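Teichoic acid D-alanine hydrolase (Staphylococcus aureus, PDB 5ZH8) removes D-alanyl groups from wall teichoic acid and lipoteichoic acid of the cell envelope, acting as an esterase that influences methicillin resistance and autolysis. Local coordinates at residues Q109-F123 with Q254-Y266. Sequence-based numbering, arbitrary orientation.
Sequences QDFEKGIKNTPNTMF and QPFKKYLAKGYAY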
loop_
_atom_site.group_PDB
_atom_site.type_symbol
_atom_site.label_atom_id
_atom_site.label_comp_id
_atom_site.label_asym_id
_atom_site.label_seq_id
_atom_site.Cartn_x
_atom_site.Cartn_y
_atom_site.Cartn_z
ATOM N N GLN A 109 9.081 12.649 11.497
ATOM C CA GLN A 109 8.273 13.442 10.569
ATOM C C GLN A 109 9.016 13.609 9.246
ATOM O O GLN A 109 8.419 13.520 8.168
ATOM C CB GLN A 109 7.997 14.813 11.185
ATOM C CG GLN A 109 7.272 15.801 10.286
ATOM C CD GLN A 109 7.295 17.191 10.872
ATOM O OE1 GLN A 109 6.971 17.380 12.045
ATOM N NE2 GLN A 109 7.694 18.168 10.068
ATOM N N ASP A 110 10.315 13.878 9.350
ATOM C CA ASP A 110 11.198 13.982 8.202
ATOM C C ASP A 110 12.447 13.160 8.513
ATOM O O ASP A 110 13.217 13.513 9.409
ATOM C CB ASP A 110 11.557 15.447 7.951
ATOM C CG ASP A 110 12.487 15.640 6.746
ATOM O OD1 ASP A 110 13.156 14.671 6.324
ATOM O OD2 ASP A 110 12.548 16.772 6.220
ATOM N N PHE A 111 12.628 12.062 7.779
ATOM C CA PHE A 111 13.754 11.146 7.998
ATOM C C PHE A 111 15.071 11.713 7.506
ATOM O O PHE A 111 16.131 11.378 8.039
ATOM C CB PHE A 111 13.506 9.798 7.308
ATOM C CG PHE A 111 12.731 8.823 8.145
ATOM C CD1 PHE A 111 13.369 8.100 9.143
ATOM C CD2 PHE A 111 11.380 8.627 7.936
ATOM C CE1 PHE A 111 12.671 7.201 9.925
ATOM C CE2 PHE A 111 10.680 7.728 8.711
ATOM C CZ PHE A 111 11.324 7.014 9.705
ATOM N N GLU A 112 14.999 12.570 6.494
ATOM C CA GLU A 112 16.197 13.126 5.868
ATOM C C GLU A 112 16.835 14.205 6.754
ATOM O O GLU A 112 18.063 14.293 6.851
ATOM C CB GLU A 112 15.866 13.689 4.483
ATOM C CG GLU A 112 15.568 12.629 3.426
ATOM C CD GLU A 112 14.203 11.968 3.583
ATOM O OE1 GLU A 112 13.185 12.689 3.685
ATOM O OE2 GLU A 112 14.153 10.716 3.593
ATOM N N LYS A 113 15.987 15.004 7.404
ATOM C CA LYS A 113 16.430 16.087 8.281
ATOM C C LYS A 113 16.421 15.687 9.756
ATOM O O LYS A 113 16.773 16.487 10.620
ATOM C CB LYS A 113 15.544 17.323 8.067
ATOM C CG LYS A 113 15.442 17.777 6.612
ATOM C CD LYS A 113 16.816 18.187 6.087
ATOM C CE LYS A 113 16.834 18.420 4.582
ATOM N NZ LYS A 113 16.725 17.150 3.806
ATOM N N GLY A 114 16.016 14.449 10.037
ATOM C CA GLY A 114 15.996 13.927 11.403
ATOM C C GLY A 114 14.971 14.565 12.329
ATOM O O GLY A 114 15.133 14.519 13.545
ATOM N N ILE A 115 13.917 15.152 11.762
ATOM C CA ILE A 115 12.885 15.818 12.549
ATOM C C ILE A 115 11.927 14.773 13.097
ATOM O O ILE A 115 11.279 14.061 12.331
ATOM C CB ILE A 115 12.074 16.817 11.699
ATOM C CG1 ILE A 115 12.992 17.904 11.122
ATOM C CG2 ILE A 115 10.931 17.430 12.519
ATOM C CD1 ILE A 115 12.381 18.652 9.954
ATOM N N LYS A 116 11.838 14.692 14.421
ATOM C CA LYS A 116 10.949 13.729 15.075
ATOM C C LYS A 116 9.493 14.146 14.958
ATOM O O LYS A 116 9.199 15.325 14.872
ATOM C CB LYS A 116 11.328 13.553 16.550
ATOM C CG LYS A 116 12.619 12.770 16.758
ATOM C CD LYS A 116 12.513 11.847 17.964
ATOM C CE LYS A 116 13.723 10.933 18.102
ATOM N NZ LYS A 116 14.951 11.683 18.504
ATOM N N ASN A 117 8.593 13.166 14.943
ATOM C CA ASN A 117 7.145 13.424 15.022
ATOM C C ASN A 117 6.776 13.960 16.397
ATOM O O ASN A 117 7.129 13.370 17.414
ATOM C CB ASN A 117 6.336 12.151 14.767
ATOM C CG ASN A 117 6.227 11.806 13.296
ATOM O OD1 ASN A 117 5.919 12.655 12.473
ATOM N ND2 ASN A 117 6.454 10.544 12.964
ATOM N N THR A 118 6.067 15.079 16.423
ATOM C CA THR A 118 5.589 15.672 17.664
ATOM C C THR A 118 4.083 15.845 17.553
ATOM O O THR A 118 3.511 15.570 16.495
ATOM C CB THR A 118 6.253 17.035 17.899
ATOM O OG1 THR A 118 5.873 17.938 16.860
ATOM C CG2 THR A 118 7.758 16.897 17.893
ATOM N N PRO A 119 3.426 16.286 18.641
ATOM C CA PRO A 119 2.002 16.622 18.522
ATOM C C PRO A 119 1.723 17.748 17.522
ATOM O O PRO A 119 0.617 17.845 16.999
ATOM C CB PRO A 119 1.624 17.047 19.945
ATOM C CG PRO A 119 2.560 16.281 20.819
ATOM C CD PRO A 119 3.859 16.240 20.051
ATOM N N ASN A 120 2.726 18.579 17.253
ATOM C CA ASN A 120 2.612 19.645 16.253
ATOM C C ASN A 120 2.646 19.158 14.803
ATOM O O ASN A 120 2.206 19.878 13.906
ATOM C CB ASN A 120 3.701 20.697 16.462
ATOM C CG ASN A 120 3.216 21.868 17.277
ATOM O OD1 ASN A 120 3.521 21.982 18.465
ATOM N ND2 ASN A 120 2.421 22.735 16.648
ATOM N N THR A 121 3.166 17.954 14.574
ATOM C CA THR A 121 3.234 17.390 13.233
ATOM C C THR A 121 1.849 17.261 12.599
ATOM O O THR A 121 0.926 16.684 13.194
ATOM C CB THR A 121 3.879 15.999 13.239
ATOM O OG1 THR A 121 5.153 16.065 13.887
ATOM C CG2 THR A 121 4.060 15.488 11.820
ATOM N N MET A 122 1.727 17.796 11.387
ATOM C CA MET A 122 0.486 17.761 10.622
ATOM C C MET A 122 0.638 16.763 9.482
ATOM O O MET A 122 1.618 16.809 8.740
ATOM C CB MET A 122 0.175 19.153 10.065
ATOM C CG MET A 122 -0.026 20.198 11.145
ATOM S SD MET A 122 0.183 21.895 10.598
ATOM C CE MET A 122 -1.311 22.167 9.647
ATOM N N PHE A 123 -0.336 15.870 9.348
ATOM C CA PHE A 123 -0.281 14.796 8.363
ATOM C C PHE A 123 -1.283 15.020 7.249
ATOM O O PHE A 123 -2.366 15.535 7.482
ATOM C CB PHE A 123 -0.571 13.451 9.031
ATOM C CG PHE A 123 0.433 13.073 10.073
ATOM C CD1 PHE A 123 0.359 13.613 11.346
ATOM C CD2 PHE A 123 1.457 12.192 9.779
ATOM C CE1 PHE A 123 1.286 13.275 12.308
ATOM C CE2 PHE A 123 2.387 11.853 10.740
ATOM C CZ PHE A 123 2.304 12.393 12.007
ATOM N N GLN A 254 2.157 28.889 4.315
ATOM C CA GLN A 254 3.545 29.138 4.732
ATOM C C GLN A 254 3.825 28.838 6.197
ATOM O O GLN A 254 4.771 28.119 6.503
ATOM C CB GLN A 254 3.959 30.589 4.423
ATOM C CG GLN A 254 4.191 30.861 2.953
ATOM C CD GLN A 254 5.327 30.034 2.382
ATOM O OE1 GLN A 254 6.439 30.030 2.916
ATOM N NE2 GLN A 254 5.050 29.327 1.289
ATOM N N PRO A 255 3.003 29.377 7.116
ATOM C CA PRO A 255 3.347 29.247 8.535
ATOM C C PRO A 255 3.363 27.813 9.056
ATOM O O PRO A 255 3.907 27.580 10.130
ATOM C CB PRO A 255 2.248 30.047 9.250
ATOM C CG PRO A 255 1.536 30.818 8.191
ATOM C CD PRO A 255 1.699 30.033 6.929
ATOM N N PHE A 256 2.782 26.873 8.308
ATOM C CA PHE A 256 2.684 25.478 8.734
ATOM C C PHE A 256 3.710 24.559 8.080
ATOM O O PHE A 256 3.778 23.396 8.446
ATOM C CB PHE A 256 1.276 24.932 8.441
ATOM C CG PHE A 256 0.168 25.774 9.004
ATOM C CD1 PHE A 256 -0.320 25.547 10.284
ATOM C CD2 PHE A 256 -0.389 26.804 8.253
ATOM C CE1 PHE A 256 -1.339 26.330 10.803
ATOM C CE2 PHE A 256 -1.406 27.593 8.767
ATOM C CZ PHE A 256 -1.879 27.356 10.046
ATOM N N LYS A 257 4.502 25.058 7.130
ATOM C CA LYS A 257 5.470 24.215 6.396
ATOM C C LYS A 257 6.441 23.461 7.307
ATOM O O LYS A 257 6.803 22.317 7.034
ATOM C CB LYS A 257 6.257 25.048 5.377
ATOM C CG LYS A 257 5.470 25.376 4.121
ATOM C CD LYS A 257 6.350 26.016 3.057
ATOM C CE LYS A 257 5.509 26.524 1.898
ATOM N NZ LYS A 257 4.789 25.437 1.188
ATOM N N LYS A 258 6.840 24.115 8.390
ATOM C CA LYS A 258 7.689 23.531 9.433
ATOM C C LYS A 258 7.176 22.186 9.955
ATOM O O LYS A 258 7.961 21.320 10.322
ATOM C CB LYS A 258 7.748 24.510 10.608
ATOM C CG LYS A 258 9.022 24.500 11.432
ATOM C CD LYS A 258 8.955 25.553 12.539
ATOM C CE LYS A 258 8.599 26.941 11.996
ATOM N NZ LYS A 258 8.848 28.052 12.958
ATOM N N TYR A 259 5.855 22.028 10.000
ATOM C CA TYR A 259 5.215 20.893 10.656
ATOM C C TYR A 259 4.578 19.871 9.696
ATOM O O TYR A 259 4.036 18.854 10.136
ATOM C CB TYR A 259 4.174 21.417 11.658
ATOM C CG TYR A 259 4.778 22.233 12.798
ATOM C CD1 TYR A 259 5.763 21.690 13.623
ATOM C CD2 TYR A 259 4.367 23.539 13.052
ATOM C CE1 TYR A 259 6.323 22.421 14.658
ATOM C CE2 TYR A 259 4.922 24.279 14.091
ATOM C CZ TYR A 259 5.899 23.710 14.891
ATOM O OH TYR A 259 6.465 24.417 15.930
ATOM N N LEU A 260 4.667 20.120 8.392
ATOM C CA LEU A 260 4.038 19.236 7.410
ATOM C C LEU A 260 4.852 17.957 7.241
ATOM O O LEU A 260 6.000 18.002 6.811
ATOM C CB LEU A 260 3.850 19.957 6.065
ATOM C CG LEU A 260 2.521 20.699 5.786
ATOM C CD1 LEU A 260 1.902 21.410 6.988
ATOM C CD2 LEU A 260 2.712 21.665 4.627
ATOM N N ALA A 261 4.241 16.824 7.568
ATOM C CA ALA A 261 4.915 15.534 7.533
ATOM C C ALA A 261 5.197 15.057 6.117
ATOM O O ALA A 261 4.460 15.354 5.186
ATOM C CB ALA A 261 4.084 14.488 8.271
ATOM N N LYS A 262 6.276 14.298 5.982
ATOM C CA LYS A 262 6.634 13.655 4.731
ATOM C C LYS A 262 6.188 12.202 4.812
ATOM O O LYS A 262 6.357 11.553 5.843
ATOM C CB LYS A 262 8.148 13.737 4.507
ATOM C CG LYS A 262 8.693 15.157 4.541
ATOM C CD LYS A 262 10.216 15.207 4.467
ATOM C CE LYS A 262 10.737 15.031 3.050
ATOM N NZ LYS A 262 12.231 15.072 2.999
ATOM N N GLY A 263 5.613 11.702 3.724
ATOM C CA GLY A 263 5.148 10.321 3.650
ATOM C C GLY A 263 6.185 9.449 2.981
ATOM O O GLY A 263 6.945 9.918 2.132
ATOM N N TYR A 264 6.215 8.174 3.358
ATOM C CA TYR A 264 7.246 7.260 2.872
ATOM C C TYR A 264 6.688 5.897 2.477
ATOM O O TYR A 264 5.687 5.429 3.023
ATOM C CB TYR A 264 8.326 7.084 3.937
ATOM C CG TYR A 264 9.074 8.354 4.252
ATOM C CD1 TYR A 264 10.205 8.709 3.530
ATOM C CD2 TYR A 264 8.651 9.203 5.267
ATOM C CE1 TYR A 264 10.900 9.872 3.811
ATOM C CE2 TYR A 264 9.335 10.373 5.551
ATOM C CZ TYR A 264 10.465 10.701 4.823
ATOM O OH TYR A 264 11.155 11.859 5.101
ATOM N N ALA A 265 7.354 5.271 1.517
ATOM C CA ALA A 265 7.060 3.903 1.139
ATOM C C ALA A 265 8.348 3.203 0.710
ATOM O O ALA A 265 9.229 3.846 0.150
ATOM C CB ALA A 265 6.038 3.891 0.019
ATOM N N TYR A 266 8.467 1.915 1.037
ATOM C CA TYR A 266 9.504 1.053 0.466
ATOM C C TYR A 266 8.875 0.322 -0.718
ATOM O O TYR A 266 8.011 -0.537 -0.524
ATOM C CB TYR A 266 9.981 -0.044 1.426
ATOM C CG TYR A 266 10.365 0.370 2.817
ATOM C CD1 TYR A 266 9.414 0.425 3.828
ATOM C CD2 TYR A 266 11.687 0.662 3.136
ATOM C CE1 TYR A 266 9.764 0.780 5.122
ATOM C CE2 TYR A 266 12.052 1.015 4.427
ATOM C CZ TYR A 266 11.086 1.073 5.417
ATOM O OH TYR A 266 11.438 1.436 6.700
#
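Backbone bonds tie M122 to the chain around L260: M122 N gives its hydrogen to Y259 O (2.8 Å) and M122 O accepts from A261 N (2.9 Å), a single beta bridge. Beyond A261, K262 N donates to Q109 O (3.2 Å). The extended side chain of Q109, with CG anti to the backbone N (chi1 175°), runs past A261 and donates from NE2 to K258 O, which lies in the plane of the Q109 amide. Charged and hydroxyl groups gather at the 110-115 turn, shaped by a classic bulge at Q109 and D110 and a G1 bulge at G114 and I115. There E112 OE1 takes two bonds, from K262 NZ on its anti side (2.7 Å) and from Y264 OH on its syn side (2.6 Å); D110 adds a weaker, longer salt bridge to K262. Y264 OH also accepts from F111 N, and the F111 ring sets its edge against the Y264 face, planes at 87°. Apolar contacts hold the other end: N120 CB sits over one face of the Y259 ring, while M122 SD lies obliquely to the F256 ring in a Met-aromatic contact, and the bend at chi3 (74°) turns CE toward CD1 of that ring. Within this beta-lactamase-family fold, the contact joins the connection from strand 99-106 to strand 123-124, which includes strand 115-116, to the chain from strand 248-250 into strand 264-265; F123 packs on strand 349-355.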